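Pseudouridine synthase (Pyrococcus abyssi, PDB 2AUS) probably isomerises specific uridines in RNA to pseudouridine, acting as Cbf5, the synthase of archaeal box H/ACA ribonucleoprotein particles, here in complex with Nop10. Local coordinates at residues A[114-120]-A[191-196]; A[268-274]-A[314-320]; A[50-56]-A[83-89]; A[40-44]-A[226-230]; A[134-138]-A[177-182]. One frame throughout, in Å; residues are numbered along the deposited sequence.

Interaction 1. Residues A[114-120]-A[191-196]; sequences MHLHGDV and LGVGAH
Three backbone hydrogen bonds set the antiparallel register. His115 and His196 form a hydrogen-bonded pair, with His115 N to His196 O at 2.7 Å and His196 N to His115 O at 2.8 Å. His117 N to Gly194 O, at 2.9 Å, continues the pattern past Leu116. Between them Leu116 and Ala195 make a non-hydrogen-bonded pair, CA to CA 4.3 Å. Gly192 (phi 83°) breaks from helical geometry, and Gly194 (89/150) is extended, also with positive phi; a CB on either would jam against the preceding carbonyl.

The apolar contacts gather on the Leu116 and Ala195 face. Leu116 (mt) brings CD2 to 3.4 Å from Leu191 CD1 and 3.6 Å from Ala195 CB, while Val120 CG2 meets Val193 CG2 at 3.6 Å. Gly118 leaves room for Val193, since a CB there would clash with Val193 CB. His117, chi1 m, has its ring oblique to the 193-196 backbone, its CB 3.3 Å from Val193 O.

This is a helix-to-strand return: past glycine, helix 180-191 leads through a short turn into strand 195-205, antiparallel to its sheet neighbour 108-116. Helix 180-191 packs on the face carrying Met114 and Ala195, helix 122-131 on Leu116, Val120 and Leu191.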
# COMPACT_ATOMS: atom_id res chain seq x y z
N MET A 114 -22.92 -8.38 -0.83
CA MET A 114 -22.95 -9.81 -1.11
C MET A 114 -23.11 -10.04 -2.61
O MET A 114 -23.96 -9.42 -3.25
CB MET A 114 -24.11 -10.46 -0.35
CG MET A 114 -24.45 -11.88 -0.81
SD MET A 114 -25.74 -12.63 0.20
CE MET A 114 -27.23 -11.83 -0.45
N HIS A 115 -22.30 -10.93 -3.15
CA HIS A 115 -22.38 -11.24 -4.56
C HIS A 115 -22.90 -12.67 -4.75
O HIS A 115 -22.24 -13.63 -4.35
CB HIS A 115 -21.01 -11.11 -5.23
CG HIS A 115 -21.04 -11.34 -6.70
ND1 HIS A 115 -21.72 -10.51 -7.57
CD2 HIS A 115 -20.54 -12.34 -7.46
CE1 HIS A 115 -21.63 -10.99 -8.80
NE2 HIS A 115 -20.92 -12.10 -8.76
N LEU A 116 -24.08 -12.80 -5.35
CA LEU A 116 -24.67 -14.12 -5.58
C LEU A 116 -24.02 -14.76 -6.80
O LEU A 116 -23.72 -14.08 -7.78
CB LEU A 116 -26.18 -13.99 -5.80
CG LEU A 116 -26.91 -13.44 -4.58
CD1 LEU A 116 -28.39 -13.30 -4.89
CD2 LEU A 116 -26.68 -14.37 -3.39
N HIS A 117 -23.80 -16.07 -6.72
CA HIS A 117 -23.16 -16.80 -7.81
C HIS A 117 -24.16 -17.28 -8.87
O HIS A 117 -23.78 -17.97 -9.81
CB HIS A 117 -22.36 -17.97 -7.25
CG HIS A 117 -21.20 -17.55 -6.40
ND1 HIS A 117 -20.15 -16.81 -6.90
CD2 HIS A 117 -20.92 -17.76 -5.09
CE1 HIS A 117 -19.28 -16.58 -5.94
NE2 HIS A 117 -19.72 -17.14 -4.83
N GLY A 118 -25.42 -16.91 -8.69
CA GLY A 118 -26.45 -17.29 -9.63
C GLY A 118 -27.61 -16.33 -9.52
O GLY A 118 -27.82 -15.72 -8.47
N ASP A 119 -28.37 -16.18 -10.60
CA ASP A 119 -29.51 -15.26 -10.60
C ASP A 119 -30.63 -15.72 -9.67
O ASP A 119 -31.03 -16.88 -9.68
CB ASP A 119 -30.05 -15.10 -12.02
CG ASP A 119 -28.97 -14.71 -13.01
OD1 ASP A 119 -28.19 -13.78 -12.70
OD2 ASP A 119 -28.90 -15.33 -14.09
N VAL A 120 -31.12 -14.78 -8.87
CA VAL A 120 -32.19 -15.04 -7.92
C VAL A 120 -33.16 -13.86 -7.99
O VAL A 120 -32.73 -12.71 -8.01
CB VAL A 120 -31.65 -15.15 -6.47
CG1 VAL A 120 -32.79 -15.46 -5.51
CG2 VAL A 120 -30.58 -16.24 -6.39
N LEU A 191 -30.27 -19.61 -0.69
CA LEU A 191 -30.75 -19.16 -1.99
C LEU A 191 -30.50 -20.23 -3.05
O LEU A 191 -31.04 -20.16 -4.15
CB LEU A 191 -30.05 -17.86 -2.40
CG LEU A 191 -30.43 -16.63 -1.60
CD1 LEU A 191 -29.60 -15.45 -2.05
CD2 LEU A 191 -31.92 -16.34 -1.79
N GLY A 192 -29.68 -21.21 -2.69
CA GLY A 192 -29.37 -22.30 -3.60
C GLY A 192 -28.28 -22.01 -4.62
O GLY A 192 -27.72 -22.94 -5.20
N VAL A 193 -27.97 -20.73 -4.84
CA VAL A 193 -26.96 -20.35 -5.82
C VAL A 193 -25.57 -20.10 -5.24
O VAL A 193 -24.57 -20.13 -5.96
CB VAL A 193 -27.39 -19.09 -6.58
CG1 VAL A 193 -28.75 -19.31 -7.21
CG2 VAL A 193 -27.42 -17.89 -5.63
N GLY A 194 -25.50 -19.87 -3.93
CA GLY A 194 -24.22 -19.61 -3.31
C GLY A 194 -23.93 -18.11 -3.35
O GLY A 194 -24.38 -17.41 -4.25
N ALA A 195 -23.19 -17.63 -2.36
CA ALA A 195 -22.88 -16.21 -2.29
C ALA A 195 -21.48 -15.96 -1.74
O ALA A 195 -20.93 -16.76 -0.98
CB ALA A 195 -23.91 -15.50 -1.45
N HIS A 196 -20.91 -14.82 -2.13
CA HIS A 196 -19.58 -14.42 -1.71
C HIS A 196 -19.65 -13.02 -1.12
O HIS A 196 -20.38 -12.17 -1.64
CB HIS A 196 -18.64 -14.42 -2.92
CG HIS A 196 -17.26 -13.94 -2.62
ND1 HIS A 196 -16.36 -14.67 -1.86
CD2 HIS A 196 -16.61 -12.81 -2.98
CE1 HIS A 196 -15.22 -14.01 -1.78
NE2 HIS A 196 -15.34 -12.88 -2.45

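Interaction 2. Residues A[268-274]-A[314-320]; sequences NLTVPGI and KGIAVDV
A classic beta bulge interrupts the pairing: Ala317 and Val318 both face Leu269, and both of their amides donate to one carbonyl. Leu269 O accepts Ala317 N at 2.8 Å and Val318 N at 3.3 Å. The bulge shows in the backbone of Ala317 (-89/-35), which departs from strand values, whereas Val318 (-140/135) returns to them.

Leu269 and Val318 form the antiparallel hydrogen-bonded pair, CA to CA 5.2 Å, with Leu269 N to Val318 O at 3.3 Å. Past the one-residue shift, Thr270 and Ile316 make a non-hydrogen-bonded pair (CA to CA 4.4 Å), and Val271 N reaches Gly315 O at 3.1 Å. Gly315 adopts 103/167, which calls for glycine. The chain then coils into a 3-10 segment at 271-273, where Gly273 N bonds Thr270 O at 3.0 Å.

Asn268, chi1 m, ends the pairing at the other side: its OD1 accepts Val320 N at 3.0 Å and a water at 2.7 Å, and that water also donates to Val320 O at 2.9 Å.

The short strand 269-270 edges the sheet of the PUA domain, whose strands 252-255 and 286-291 contribute Ile253 and Ile289 against Leu269. The bulge also turns Ala317 CB inward, 3.7 Å from Ile274 CD1 and 4.1 Å from Val271 CG2. Regular cross-strand bonds, the bifurcated Leu269 carbonyl and the Asn268 side chain meet the backbone polar groups, while Ala317, Val271 and Ile274 form the apolar, buried side.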
# COMPACT_ATOMS: atom_id res chain seq x y z
N ASN A 268 -10.73 -5.35 46.10
CA ASN A 268 -11.97 -5.63 45.40
C ASN A 268 -12.99 -4.66 45.98
O ASN A 268 -12.79 -4.14 47.07
CB ASN A 268 -12.44 -7.06 45.63
CG ASN A 268 -11.66 -8.06 44.82
OD1 ASN A 268 -11.33 -7.81 43.66
ND2 ASN A 268 -11.37 -9.22 45.41
N LEU A 269 -14.07 -4.41 45.27
CA LEU A 269 -15.09 -3.48 45.76
C LEU A 269 -16.02 -4.14 46.76
O LEU A 269 -16.57 -5.21 46.49
CB LEU A 269 -15.91 -2.92 44.59
CG LEU A 269 -17.09 -2.02 44.95
CD1 LEU A 269 -16.58 -0.75 45.60
CD2 LEU A 269 -17.90 -1.71 43.69
N THR A 270 -16.21 -3.50 47.91
CA THR A 270 -17.11 -4.04 48.91
C THR A 270 -18.40 -3.23 48.87
O THR A 270 -18.40 -2.07 48.46
CB THR A 270 -16.50 -3.99 50.33
OG1 THR A 270 -16.22 -2.63 50.68
CG2 THR A 270 -15.20 -4.78 50.37
N VAL A 271 -19.49 -3.86 49.29
CA VAL A 271 -20.81 -3.24 49.32
C VAL A 271 -20.87 -1.86 49.97
O VAL A 271 -21.55 -0.96 49.45
CB VAL A 271 -21.81 -4.19 50.04
CG1 VAL A 271 -23.18 -3.53 50.18
CG2 VAL A 271 -21.91 -5.50 49.27
N PRO A 272 -20.19 -1.67 51.10
CA PRO A 272 -20.18 -0.38 51.81
C PRO A 272 -19.66 0.80 50.98
O PRO A 272 -19.91 1.95 51.31
CB PRO A 272 -19.28 -0.65 53.02
CG PRO A 272 -19.48 -2.11 53.27
CD PRO A 272 -19.44 -2.68 51.87
N GLY A 273 -18.93 0.50 49.91
CA GLY A 273 -18.39 1.56 49.07
C GLY A 273 -19.32 1.99 47.95
O GLY A 273 -19.05 2.97 47.25
N ILE A 274 -20.42 1.26 47.77
CA ILE A 274 -21.38 1.56 46.71
C ILE A 274 -22.33 2.71 47.04
O ILE A 274 -22.95 2.73 48.10
CB ILE A 274 -22.21 0.32 46.37
CG1 ILE A 274 -21.27 -0.83 45.97
CG2 ILE A 274 -23.22 0.63 45.28
CD1 ILE A 274 -21.97 -2.15 45.77
N LYS A 314 -22.49 -5.78 53.60
CA LYS A 314 -21.10 -6.22 53.61
C LYS A 314 -20.84 -7.28 52.55
O LYS A 314 -21.76 -7.77 51.90
CB LYS A 314 -20.74 -6.76 55.00
CG LYS A 314 -21.68 -7.83 55.52
CD LYS A 314 -21.47 -8.08 57.02
CE LYS A 314 -21.72 -6.81 57.83
NZ LYS A 314 -21.47 -6.99 59.30
N GLY A 315 -19.56 -7.62 52.38
CA GLY A 315 -19.19 -8.61 51.39
C GLY A 315 -18.60 -7.99 50.15
O GLY A 315 -18.70 -6.77 49.94
N ILE A 316 -17.98 -8.82 49.32
CA ILE A 316 -17.38 -8.36 48.08
C ILE A 316 -18.46 -8.25 47.01
O ILE A 316 -19.14 -9.23 46.69
CB ILE A 316 -16.29 -9.33 47.61
CG1 ILE A 316 -15.17 -9.37 48.65
CG2 ILE A 316 -15.75 -8.91 46.25
CD1 ILE A 316 -14.07 -10.36 48.33
N ALA A 317 -18.63 -7.05 46.47
CA ALA A 317 -19.64 -6.83 45.45
C ALA A 317 -19.07 -7.09 44.06
O ALA A 317 -19.76 -7.59 43.18
CB ALA A 317 -20.17 -5.40 45.54
N VAL A 318 -17.80 -6.76 43.87
CA VAL A 318 -17.17 -6.97 42.57
C VAL A 318 -15.73 -7.47 42.65
O VAL A 318 -14.92 -6.96 43.42
CB VAL A 318 -17.14 -5.68 41.73
CG1 VAL A 318 -16.49 -5.96 40.38
CG2 VAL A 318 -18.55 -5.13 41.55
N ASP A 319 -15.43 -8.48 41.83
CA ASP A 319 -14.08 -9.00 41.75
C ASP A 319 -13.40 -8.22 40.64
O ASP A 319 -13.62 -8.47 39.45
CB ASP A 319 -14.08 -10.49 41.41
CG ASP A 319 -13.83 -11.36 42.63
OD1 ASP A 319 -12.88 -11.06 43.38
OD2 ASP A 319 -14.58 -12.34 42.84
N VAL A 320 -12.59 -7.24 41.03
CA VAL A 320 -11.90 -6.38 40.07
C VAL A 320 -10.90 -7.14 39.20
O VAL A 320 -10.01 -7.82 39.71
CB VAL A 320 -11.19 -5.23 40.80
CG1 VAL A 320 -10.44 -4.36 39.81
CG2 VAL A 320 -12.22 -4.40 41.57
O HOH W 1 -9.03 -8.43 42.42

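Interaction 3. Residues A[50-56]-A[83-89]; sequences NLDKPPG and PKVSGVL
Asn50 directs its amide nitrogen outside the pair to Thr213 and the carbonyl of Lys209; its OD1, buried with no polar partner in the model, lies 3.4 Å from Val88 CG1. Leu51 and Leu89 form an antiparallel hydrogen-bonded pair (CA to CA 5.0 Å): Leu51 N to Leu89 O is 3.3 Å and Leu89 N to Leu51 O 2.6 Å. Asp52 faces Val88 in a non-hydrogen-bonded pair, CA to CA 4.9 Å. The Asp52 carboxylate forms a salt bridge to Arg201, and Asp52 OD1 also takes a weak bond from Gly87 N at 3.2 Å. Lys53 and Gly87 close the next hydrogen-bonded pair, with Lys53 N to Gly87 O at 2.8 Å and Gly87 N to Lys53 O at 3.1 Å. At Gly87 (110/-168) the second segment turns a corner.

These strands belong to the central mixed sheet of the pseudouridine synthase domain. Segment 83-89 follows Asp82, by family resemblance probably the catalytic aspartate, so it belongs to that conserved motif and probably borders the active site.

Lys53 runs extended (ttt, then chi4 m), and Lys53 NZ is collared by carbonyls: Pro83 O at 3.0 Å, Val85 O and Pro54 O at 2.9 Å, with Pro57 O and, weakly, Asp82 O beyond. Pro54 packs on Nop10 backbone. Pro55 sets CB 3.5 Å from Lys84 O. Gly56 (122/-78) donates its N to Pro83 O at 2.7 Å.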
# COMPACT_ATOMS: atom_id res chain seq x y z
N ASN A 50 -12.08 6.55 18.05
CA ASN A 50 -13.10 5.90 17.24
C ASN A 50 -12.54 6.03 15.82
O ASN A 50 -12.87 6.95 15.08
CB ASN A 50 -14.43 6.61 17.38
CG ASN A 50 -15.53 5.96 16.57
OD1 ASN A 50 -15.45 4.79 16.21
ND2 ASN A 50 -16.58 6.73 16.28
N LEU A 51 -11.67 5.10 15.47
CA LEU A 51 -11.01 5.13 14.18
C LEU A 51 -11.73 4.43 13.03
O LEU A 51 -12.34 3.37 13.22
CB LEU A 51 -9.61 4.53 14.31
CG LEU A 51 -8.72 4.77 13.10
CD1 LEU A 51 -8.00 6.12 13.26
CD2 LEU A 51 -7.71 3.65 12.96
N ASP A 52 -11.66 5.03 11.85
CA ASP A 52 -12.26 4.44 10.65
C ASP A 52 -11.09 3.71 10.02
O ASP A 52 -10.25 4.33 9.36
CB ASP A 52 -12.76 5.51 9.68
CG ASP A 52 -13.56 4.93 8.50
OD1 ASP A 52 -13.43 3.72 8.22
OD2 ASP A 52 -14.32 5.68 7.86
N LYS A 53 -11.00 2.41 10.26
CA LYS A 53 -9.91 1.62 9.73
C LYS A 53 -9.94 1.60 8.20
O LYS A 53 -10.99 1.41 7.59
CB LYS A 53 -9.99 0.18 10.25
CG LYS A 53 -8.99 -0.77 9.61
CD LYS A 53 -9.28 -2.22 9.96
CE LYS A 53 -8.31 -3.16 9.25
NZ LYS A 53 -8.33 -2.96 7.77
N PRO A 54 -8.78 1.81 7.56
CA PRO A 54 -8.78 1.79 6.10
C PRO A 54 -8.59 0.34 5.65
O PRO A 54 -7.96 -0.45 6.35
CB PRO A 54 -7.58 2.66 5.74
CG PRO A 54 -6.61 2.30 6.83
CD PRO A 54 -7.49 2.28 8.08
N PRO A 55 -9.14 -0.03 4.49
CA PRO A 55 -8.96 -1.41 4.02
C PRO A 55 -7.50 -1.61 3.63
O PRO A 55 -6.84 -0.67 3.18
CB PRO A 55 -9.90 -1.50 2.82
CG PRO A 55 -9.80 -0.12 2.25
CD PRO A 55 -9.88 0.76 3.49
N GLY A 56 -7.00 -2.83 3.80
CA GLY A 56 -5.61 -3.11 3.44
C GLY A 56 -4.80 -3.63 4.60
O GLY A 56 -4.55 -4.84 4.71
N PRO A 83 -8.12 -7.60 7.44
CA PRO A 83 -7.36 -6.73 6.53
C PRO A 83 -8.19 -5.96 5.50
O PRO A 83 -8.05 -4.75 5.37
CB PRO A 83 -6.37 -7.68 5.88
CG PRO A 83 -6.10 -8.67 6.99
CD PRO A 83 -7.49 -8.93 7.52
N LYS A 84 -9.04 -6.68 4.78
CA LYS A 84 -9.87 -6.07 3.74
C LYS A 84 -11.04 -5.26 4.26
O LYS A 84 -11.63 -4.49 3.51
CB LYS A 84 -10.41 -7.15 2.80
CG LYS A 84 -9.36 -8.03 2.14
CD LYS A 84 -10.00 -9.12 1.30
CE LYS A 84 -8.96 -10.09 0.74
NZ LYS A 84 -9.55 -11.11 -0.17
N VAL A 85 -11.38 -5.42 5.54
CA VAL A 85 -12.52 -4.71 6.12
C VAL A 85 -12.19 -3.30 6.62
O VAL A 85 -11.13 -3.07 7.20
CB VAL A 85 -13.13 -5.52 7.28
CG1 VAL A 85 -14.39 -4.83 7.81
CG2 VAL A 85 -13.43 -6.94 6.81
N SER A 86 -13.10 -2.37 6.41
CA SER A 86 -12.90 -1.00 6.86
C SER A 86 -13.96 -0.64 7.90
O SER A 86 -14.85 -1.44 8.20
CB SER A 86 -12.98 -0.03 5.68
OG SER A 86 -14.32 0.10 5.23
N GLY A 87 -13.87 0.57 8.45
CA GLY A 87 -14.86 1.00 9.42
C GLY A 87 -14.43 1.14 10.87
O GLY A 87 -13.24 1.08 11.22
N VAL A 88 -15.44 1.29 11.72
CA VAL A 88 -15.27 1.48 13.15
C VAL A 88 -14.29 0.54 13.83
O VAL A 88 -14.54 -0.66 13.96
CB VAL A 88 -16.63 1.40 13.86
CG1 VAL A 88 -16.47 1.61 15.36
CG2 VAL A 88 -17.56 2.46 13.27
N LEU A 89 -13.16 1.10 14.25
CA LEU A 89 -12.14 0.33 14.94
C LEU A 89 -11.74 1.09 16.20
O LEU A 89 -10.90 1.99 16.16
CB LEU A 89 -10.90 0.14 14.05
CG LEU A 89 -9.82 -0.70 14.73
CD1 LEU A 89 -10.29 -2.14 14.84
CD2 LEU A 89 -8.53 -0.62 13.94

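Interaction 4. Residues A[40-44]-A[226-230]; sequences IELHI and FWKED
Surface helix-helix packing through one tryptophan joins helix 40-45, near the N terminus, to the end of helix 217-228, their backbones held well apart: the nearest CA atoms, of Ile40 and Trp227, are 9.8 Å from each other. Segment 40-44 is a regular helical turn, with Ile44 N bonded to Ile40 O at 3.0 Å.

Trp227 (chi1 t, chi2 38°) bridges the gap. Ile40 (chi1 t, chi2 p) lays CG1 over the face of its six-membered ring in a CH-pi contact, 4.1 Å from the centroid and 28° off the normal, while Ile40 CG2 reaches Trp227 CZ2 at 3.6 Å. One turn on, Ile44 CD1 lies 3.5 Å from Trp227 CZ3. Glu41 OE2 sits at the ring edge, 3.1 Å from Trp227 CH2, and forms a long salt bridge to Lys228 NZ at 3.7 Å. Helix 234-239 lies beside both, its Ile236 packing on Ile40 and Trp227.

The chemistry is thus dispersive at heart, an indole against two isoleucines, with a loose ion pair on its exposed flank.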
# COMPACT_ATOMS: atom_id res chain seq x y z
N ILE A 40 -5.10 17.81 28.43
CA ILE A 40 -4.81 17.08 27.20
C ILE A 40 -3.93 15.83 27.29
O ILE A 40 -4.27 14.80 26.70
CB ILE A 40 -4.24 18.02 26.09
CG1 ILE A 40 -4.20 17.27 24.76
CG2 ILE A 40 -2.87 18.53 26.48
CD1 ILE A 40 -5.54 16.69 24.34
N GLU A 41 -2.82 15.90 28.02
CA GLU A 41 -1.96 14.73 28.17
C GLU A 41 -2.71 13.59 28.84
O GLU A 41 -2.67 12.45 28.38
CB GLU A 41 -0.73 15.07 29.01
CG GLU A 41 0.30 15.94 28.33
CD GLU A 41 0.90 15.27 27.11
OE1 GLU A 41 0.96 14.02 27.08
OE2 GLU A 41 1.32 16.00 26.18
N LEU A 42 -3.39 13.89 29.94
CA LEU A 42 -4.15 12.88 30.67
C LEU A 42 -5.26 12.33 29.80
O LEU A 42 -5.54 11.14 29.82
CB LEU A 42 -4.76 13.47 31.95
CG LEU A 42 -3.88 13.45 33.19
CD1 LEU A 42 -4.69 13.98 34.38
CD2 LEU A 42 -3.41 12.02 33.47
N HIS A 43 -5.89 13.22 29.04
CA HIS A 43 -6.98 12.84 28.13
C HIS A 43 -6.50 11.76 27.17
O HIS A 43 -7.20 10.78 26.90
CB HIS A 43 -7.41 14.08 27.34
CG HIS A 43 -8.52 13.82 26.37
ND1 HIS A 43 -9.80 13.50 26.76
CD2 HIS A 43 -8.54 13.85 25.01
CE1 HIS A 43 -10.56 13.36 25.69
NE2 HIS A 43 -9.82 13.56 24.62
N ILE A 44 -5.29 11.93 26.66
CA ILE A 44 -4.72 10.96 25.73
C ILE A 44 -4.31 9.69 26.47
O ILE A 44 -4.51 8.59 25.97
CB ILE A 44 -3.50 11.58 24.99
CG1 ILE A 44 -3.99 12.68 24.05
CG2 ILE A 44 -2.74 10.50 24.23
CD1 ILE A 44 -2.89 13.34 23.23
N PHE A 226 -1.28 20.01 14.59
CA PHE A 226 -1.86 21.27 15.05
C PHE A 226 -1.60 21.46 16.54
O PHE A 226 -1.45 22.58 17.02
CB PHE A 226 -3.38 21.28 14.80
CG PHE A 226 -3.75 21.22 13.34
CD1 PHE A 226 -5.05 20.89 12.96
CD2 PHE A 226 -2.82 21.49 12.34
CE1 PHE A 226 -5.42 20.84 11.62
CE2 PHE A 226 -3.17 21.44 10.99
CZ PHE A 226 -4.47 21.11 10.63
N TRP A 227 -1.54 20.35 17.27
CA TRP A 227 -1.28 20.41 18.70
C TRP A 227 0.20 20.64 18.99
O TRP A 227 0.56 21.62 19.61
CB TRP A 227 -1.74 19.11 19.37
CG TRP A 227 -1.46 19.04 20.83
CD1 TRP A 227 -1.55 20.06 21.73
CD2 TRP A 227 -1.08 17.88 21.58
NE1 TRP A 227 -1.24 19.61 22.99
CE2 TRP A 227 -0.95 18.28 22.93
CE3 TRP A 227 -0.83 16.54 21.24
CZ2 TRP A 227 -0.58 17.39 23.94
CZ3 TRP A 227 -0.47 15.65 22.26
CH2 TRP A 227 -0.35 16.08 23.59
N LYS A 228 1.05 19.74 18.52
CA LYS A 228 2.48 19.82 18.75
C LYS A 228 3.25 20.95 18.06
O LYS A 228 4.24 21.43 18.60
CB LYS A 228 3.14 18.48 18.42
CG LYS A 228 2.79 17.39 19.42
CD LYS A 228 3.20 17.80 20.83
CE LYS A 228 2.85 16.72 21.85
NZ LYS A 228 3.16 17.18 23.24
N GLU A 229 2.81 21.36 16.88
CA GLU A 229 3.50 22.43 16.17
C GLU A 229 2.84 23.78 16.35
O GLU A 229 3.51 24.78 16.60
CB GLU A 229 3.57 22.13 14.67
CG GLU A 229 4.21 20.82 14.28
CD GLU A 229 4.21 20.61 12.77
OE1 GLU A 229 3.13 20.75 12.15
OE2 GLU A 229 5.29 20.32 12.22
N ASP A 230 1.52 23.82 16.22
CA ASP A 230 0.78 25.07 16.33
C ASP A 230 0.20 25.36 17.71
O ASP A 230 -0.37 26.43 17.93
CB ASP A 230 -0.33 25.08 15.27
CG ASP A 230 0.21 24.80 13.87
OD1 ASP A 230 1.16 25.49 13.46
OD2 ASP A 230 -0.32 23.90 13.19

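Interaction 5. Residues A[134-138]-A[177-182]; sequences GEIIQ and GTYIRS. With PO4 (phosphate ion), chain E.
Gln138 links strand 134-137, outermost within the chain in the six-stranded antiparallel sheet of the TruB-family domain, to the N terminus of helix 180-191. Its side chain (chi1 p, chi2 t) bonds the backbone just before that helix at two points. Gln138 OE1 accepts Tyr179 N at 3.0 Å (148° at the hydrogen), so the amide of the N-cap residue is satisfied by a side chain from segment 134-138. Gln138 NE2 donates weakly to Gly177 O at 3.1 Å, where the angle is only 130°. The carboxamide thus matches one acceptor and one donor of the 177-179 backbone. The backbone of Gln138 pairs with Arg151, and the chain between them is not modelled.

Thr178 OG1 finds its partner in the carbonyl of Glu175, leaving its methyl for packing: Thr178 CG2 is 3.6 Å from Gln138 OE1 and 4.3 Å from Ile136 CD1. Gly177 holds 85/5, a conformation favouring glycine, and its N donates weakly to O1 of a phosphate ion at 3.1 Å; the ion probably came from the crystallisation liquor. Tyr179 has chi1 m, and Gln138 NE2 lies over one face of its ring, while phosphate O4 lies near the plane at its edge.

In the first turn of the helix, Ser182 points its CB toward segment 134-138. With chi1 t, its OG comes to 3.3 Å from Gln138 CB.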
# COMPACT_ATOMS: atom_id res chain seq x y z
N GLY A 134 -32.34 -13.21 13.55
CA GLY A 134 -32.57 -14.03 14.72
C GLY A 134 -31.40 -14.97 14.91
O GLY A 134 -30.30 -14.69 14.43
N GLU A 135 -31.63 -16.09 15.59
CA GLU A 135 -30.57 -17.06 15.82
C GLU A 135 -30.04 -17.69 14.54
O GLU A 135 -30.81 -18.04 13.64
CB GLU A 135 -31.06 -18.18 16.74
CG GLU A 135 -31.44 -17.74 18.15
CD GLU A 135 -30.29 -17.10 18.90
OE1 GLU A 135 -29.16 -17.64 18.82
OE2 GLU A 135 -30.51 -16.07 19.57
N ILE A 136 -28.72 -17.82 14.47
CA ILE A 136 -28.07 -18.46 13.34
C ILE A 136 -26.92 -19.25 13.92
O ILE A 136 -26.45 -18.95 15.02
CB ILE A 136 -27.52 -17.43 12.31
CG1 ILE A 136 -26.53 -16.48 12.99
CG2 ILE A 136 -28.67 -16.64 11.70
CD1 ILE A 136 -25.08 -16.81 12.70
N ILE A 137 -26.48 -20.29 13.22
CA ILE A 137 -25.37 -21.09 13.71
C ILE A 137 -24.26 -21.06 12.68
O ILE A 137 -24.49 -21.27 11.50
CB ILE A 137 -25.81 -22.54 13.98
CG1 ILE A 137 -26.86 -22.55 15.10
CG2 ILE A 137 -24.60 -23.39 14.38
CD1 ILE A 137 -27.42 -23.92 15.42
N GLN A 138 -23.04 -20.79 13.13
CA GLN A 138 -21.90 -20.69 12.24
C GLN A 138 -20.72 -21.55 12.67
O GLN A 138 -20.50 -21.77 13.86
CB GLN A 138 -21.47 -19.22 12.14
CG GLN A 138 -21.62 -18.48 13.46
CD GLN A 138 -21.17 -17.04 13.38
OE1 GLN A 138 -21.54 -16.30 12.47
NE2 GLN A 138 -20.36 -16.61 14.36
N GLY A 177 -19.17 -11.43 18.11
CA GLY A 177 -18.66 -12.72 17.67
C GLY A 177 -19.34 -13.32 16.45
O GLY A 177 -19.04 -14.45 16.07
N THR A 178 -20.26 -12.59 15.84
CA THR A 178 -20.94 -13.11 14.66
C THR A 178 -20.06 -12.86 13.43
O THR A 178 -19.59 -11.74 13.21
CB THR A 178 -22.30 -12.43 14.44
OG1 THR A 178 -23.09 -12.55 15.64
CG2 THR A 178 -23.05 -13.10 13.29
N TYR A 179 -19.82 -13.91 12.65
CA TYR A 179 -19.00 -13.81 11.45
C TYR A 179 -19.90 -13.49 10.26
O TYR A 179 -20.74 -14.30 9.87
CB TYR A 179 -18.28 -15.14 11.20
CG TYR A 179 -17.26 -15.49 12.26
CD1 TYR A 179 -16.72 -16.78 12.34
CD2 TYR A 179 -16.78 -14.53 13.15
CE1 TYR A 179 -15.74 -17.10 13.28
CE2 TYR A 179 -15.80 -14.83 14.09
CZ TYR A 179 -15.29 -16.12 14.15
OH TYR A 179 -14.31 -16.43 15.07
N ILE A 180 -19.70 -12.32 9.67
CA ILE A 180 -20.51 -11.91 8.53
C ILE A 180 -20.25 -12.75 7.29
O ILE A 180 -21.18 -13.07 6.54
CB ILE A 180 -20.29 -10.44 8.18
CG1 ILE A 180 -20.44 -9.58 9.44
CG2 ILE A 180 -21.30 -10.00 7.11
CD1 ILE A 180 -21.74 -9.79 10.19
N ARG A 181 -18.99 -13.12 7.07
CA ARG A 181 -18.65 -13.93 5.91
C ARG A 181 -19.44 -15.24 5.94
O ARG A 181 -19.98 -15.68 4.92
CB ARG A 181 -17.15 -14.23 5.87
CG ARG A 181 -16.72 -14.95 4.59
CD ARG A 181 -15.24 -15.35 4.59
NE ARG A 181 -14.34 -14.21 4.44
CZ ARG A 181 -14.27 -13.44 3.35
NH1 ARG A 181 -15.06 -13.68 2.31
NH2 ARG A 181 -13.41 -12.43 3.31
N SER A 182 -19.51 -15.85 7.12
CA SER A 182 -20.24 -17.11 7.30
C SER A 182 -21.74 -16.87 7.10
O SER A 182 -22.43 -17.67 6.47
CB SER A 182 -19.99 -17.68 8.70
OG SER A 182 -20.81 -18.81 8.94
P PO4 E . -16.88 -9.52 16.59
O1 PO4 E . -18.29 -9.33 16.02
O2 PO4 E . -16.61 -9.64 18.11
O3 PO4 E . -15.88 -8.49 15.96
O4 PO4 E . -16.61 -10.90 16.01

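In the fold
From the N terminus, helix 40-45 opens the widest loop, which interaction 4 closes 182 residues later at the end of helix 217-228. Nested inside it, interaction 3 closes first, pairing strand 47-53 with strand 88-93 in the central mixed sheet. Interaction 1 then closes a second inner loop, joining strands 108-116 and 195-205, and interaction 5 nests within that one, tying strand 134-137 to helix 180-191. Interactions 1 and 5 reach the same sheet and touch where Arg181 packs on His196. No loops cross. Interaction 2 follows in series and closes a loop within the PUA domain, whose sheet also takes in strand 18-20; its centre is about 54 Å from that of interaction 1.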